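Side-chain contact in fructose transport system repressor FruR (Pseudomonas putida, PDB 3O74), which probably binds DNA as a LacI-family transcription factor, acting as a dual regulator whose preferred effector is fructose 1-phosphate: residues R168-L173 against F196-A201. Numbering follows the deposited sequence.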
loop_
_atom_site.group_PDB
_atom_site.type_symbol
_atom_site.label_atom_id
_atom_site.label_comp_id
_atom_site.label_asym_id
_atom_site.label_seq_id
_atom_site.Cartn_x
_atom_site.Cartn_y
_atom_site.Cartn_z
ATOM N N ARG B 168 7.855 -17.749 -9.087
ATOM C CA ARG B 168 8.035 -18.626 -10.242
ATOM C C ARG B 168 9.420 -18.475 -10.864
ATOM O O ARG B 168 10.062 -19.466 -11.209
ATOM C CB ARG B 168 6.966 -18.351 -11.302
ATOM C CG ARG B 168 7.147 -19.146 -12.589
ATOM C CD ARG B 168 6.081 -18.785 -13.616
ATOM N NE ARG B 168 4.760 -18.706 -13.000
ATOM C CZ ARG B 168 4.075 -17.577 -12.839
ATOM N NH1 ARG B 168 4.579 -16.429 -13.269
ATOM N NH2 ARG B 168 2.882 -17.598 -12.256
ATOM N N LEU B 169 9.870 -17.233 -11.015
ATOM C CA LEU B 169 11.173 -16.958 -11.619
ATOM C C LEU B 169 12.337 -17.437 -10.752
ATOM O O LEU B 169 13.336 -17.937 -11.265
ATOM C CB LEU B 169 11.322 -15.467 -11.926
ATOM C CG LEU B 169 10.339 -14.908 -12.956
ATOM C CD1 LEU B 169 10.560 -13.416 -13.153
ATOM C CD2 LEU B 169 10.452 -15.654 -14.278
HETATM N N MSE B 170 12.209 -17.280 -9.438
HETATM C CA MSE B 170 13.242 -17.759 -8.527
HETATM C C MSE B 170 13.382 -19.273 -8.638
HETATM O O MSE B 170 14.492 -19.798 -8.646
HETATM C CB MSE B 170 12.934 -17.365 -7.081
HETATM C CG MSE B 170 14.081 -17.649 -6.115
HETATM SE SE MSE B 170 15.705 -16.693 -6.629
HETATM C CE MSE B 170 16.893 -17.303 -5.214
ATOM N N GLN B 171 12.250 -19.969 -8.718
ATOM C CA GLN B 171 12.252 -21.421 -8.884
ATOM C C GLN B 171 12.957 -21.809 -10.173
ATOM O O GLN B 171 13.851 -22.654 -10.177
ATOM C CB GLN B 171 10.825 -21.970 -8.908
ATOM C CG GLN B 171 10.280 -22.369 -7.556
ATOM C CD GLN B 171 11.025 -23.541 -6.945
ATOM O OE1 GLN B 171 11.763 -24.257 -7.625
ATOM N NE2 GLN B 171 10.830 -23.741 -5.650
ATOM N N GLN B 172 12.541 -21.180 -11.267
ATOM C CA GLN B 172 13.107 -21.450 -12.582
ATOM C C GLN B 172 14.611 -21.206 -12.566
ATOM O O GLN B 172 15.377 -21.954 -13.168
ATOM C CB GLN B 172 12.422 -20.566 -13.628
ATOM C CG GLN B 172 12.908 -20.745 -15.056
ATOM C CD GLN B 172 12.158 -19.852 -16.033
ATOM O OE1 GLN B 172 12.690 -19.464 -17.075
ATOM N NE2 GLN B 172 10.917 -19.516 -15.696
ATOM N N LEU B 173 15.025 -20.159 -11.862
ATOM C CA LEU B 173 16.439 -19.827 -11.721
ATOM C C LEU B 173 17.191 -20.915 -10.963
ATOM O O LEU B 173 18.224 -21.411 -11.420
ATOM C CB LEU B 173 16.596 -18.492 -10.992
ATOM C CG LEU B 173 18.032 -18.044 -10.715
ATOM C CD1 LEU B 173 18.812 -17.940 -12.018
ATOM C CD2 LEU B 173 18.054 -16.721 -9.965
ATOM N N PHE B 196 11.460 -14.460 -1.610
ATOM C CA PHE B 196 11.440 -14.879 -0.214
ATOM C C PHE B 196 10.565 -16.108 -0.007
ATOM O O PHE B 196 10.865 -16.955 0.833
ATOM C CB PHE B 196 10.959 -13.743 0.696
ATOM C CG PHE B 196 11.953 -12.628 0.860
ATOM C CD1 PHE B 196 13.307 -12.854 0.659
ATOM C CD2 PHE B 196 11.539 -11.358 1.225
ATOM C CE1 PHE B 196 14.234 -11.830 0.811
ATOM C CE2 PHE B 196 12.461 -10.328 1.383
ATOM C CZ PHE B 196 13.810 -10.567 1.176
ATOM N N ASP B 197 9.474 -16.200 -0.760
ATOM C CA ASP B 197 8.601 -17.368 -0.669
ATOM C C ASP B 197 9.351 -18.619 -1.089
ATOM O O ASP B 197 9.252 -19.671 -0.449
ATOM C CB ASP B 197 7.367 -17.199 -1.552
ATOM C CG ASP B 197 6.377 -16.210 -0.986
ATOM O OD1 ASP B 197 6.298 -16.085 0.254
ATOM O OD2 ASP B 197 5.676 -15.554 -1.786
ATOM N N THR B 198 10.103 -18.497 -2.175
ATOM C CA THR B 198 10.861 -19.623 -2.693
ATOM C C THR B 198 11.938 -20.031 -1.697
ATOM O O THR B 198 12.101 -21.211 -1.398
ATOM C CB THR B 198 11.494 -19.293 -4.057
ATOM O OG1 THR B 198 10.453 -19.029 -5.006
ATOM C CG2 THR B 198 12.335 -20.455 -4.549
ATOM N N LEU B 199 12.659 -19.043 -1.175
ATOM C CA LEU B 199 13.711 -19.292 -0.196
ATOM C C LEU B 199 13.167 -19.997 1.041
ATOM O O LEU B 199 13.804 -20.893 1.588
ATOM C CB LEU B 199 14.370 -17.973 0.209
ATOM C CG LEU B 199 15.581 -17.530 -0.608
ATOM C CD1 LEU B 199 15.415 -17.880 -2.079
ATOM C CD2 LEU B 199 15.832 -16.048 -0.425
ATOM N N GLN B 200 11.982 -19.589 1.482
ATOM C CA GLN B 200 11.388 -20.160 2.685
ATOM C C GLN B 200 11.016 -21.629 2.517
ATOM O O GLN B 200 11.050 -22.402 3.476
ATOM C CB GLN B 200 10.174 -19.344 3.119
ATOM C CG GLN B 200 10.453 -18.448 4.306
ATOM C CD GLN B 200 9.895 -19.001 5.603
ATOM O OE1 GLN B 200 8.919 -18.479 6.141
ATOM N NE2 GLN B 200 10.511 -20.062 6.110
ATOM N N ALA B 201 10.661 -22.012 1.296
ATOM C CA ALA B 201 10.328 -23.401 1.003
ATOM C C ALA B 201 11.558 -24.299 1.126
ATOM O O ALA B 201 11.439 -25.485 1.433
ATOM C CB ALA B 201 9.707 -23.525 -0.374
#
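Met170, a selenomethionine here, meets Thr198 and Leu199 in the apolar heart of this contact. Its CB and CG rest on Thr198, with CG 3.7 Å from Thr198 CG2. The chain starts with CG anti to the backbone N (chi1 -171°), then bends at chi2, and its methyl end reaches Leu199, CE lying 3.5 Å from Leu199 CD1 where the two side chains cross at about a right angle. A long, unbranched residue suits this place because it can serve two neighbours and still touch Ile126 of strand 122-128 beneath; leucine offers its methyl a branched apolar end.

Thr198 is small enough for segment axes that approach to 8.8 Å, and its two branches divide the work: the methyl packs, while OG1, 3.6 Å from Met170 CB, has one proton for two weak hydrogen bonds, shared or alternating between Gly194 O in its own helix and Gln167 O in the other. At the more open margin, Gln171, bent at chi2, brings NE2 slantwise to 3.8 Å from Thr198 CG2, a van der Waals contact; a flexible polar residue suits this partly exposed edge.

Segments 168-173 and 196-201 thus run at 52° to each other, their helices 163-177 and 189-201 lying on one face of the parallel part of the sheet, joined through strand 183-186, as in the alpha/beta sugar-binding domain of LacI-family regulators.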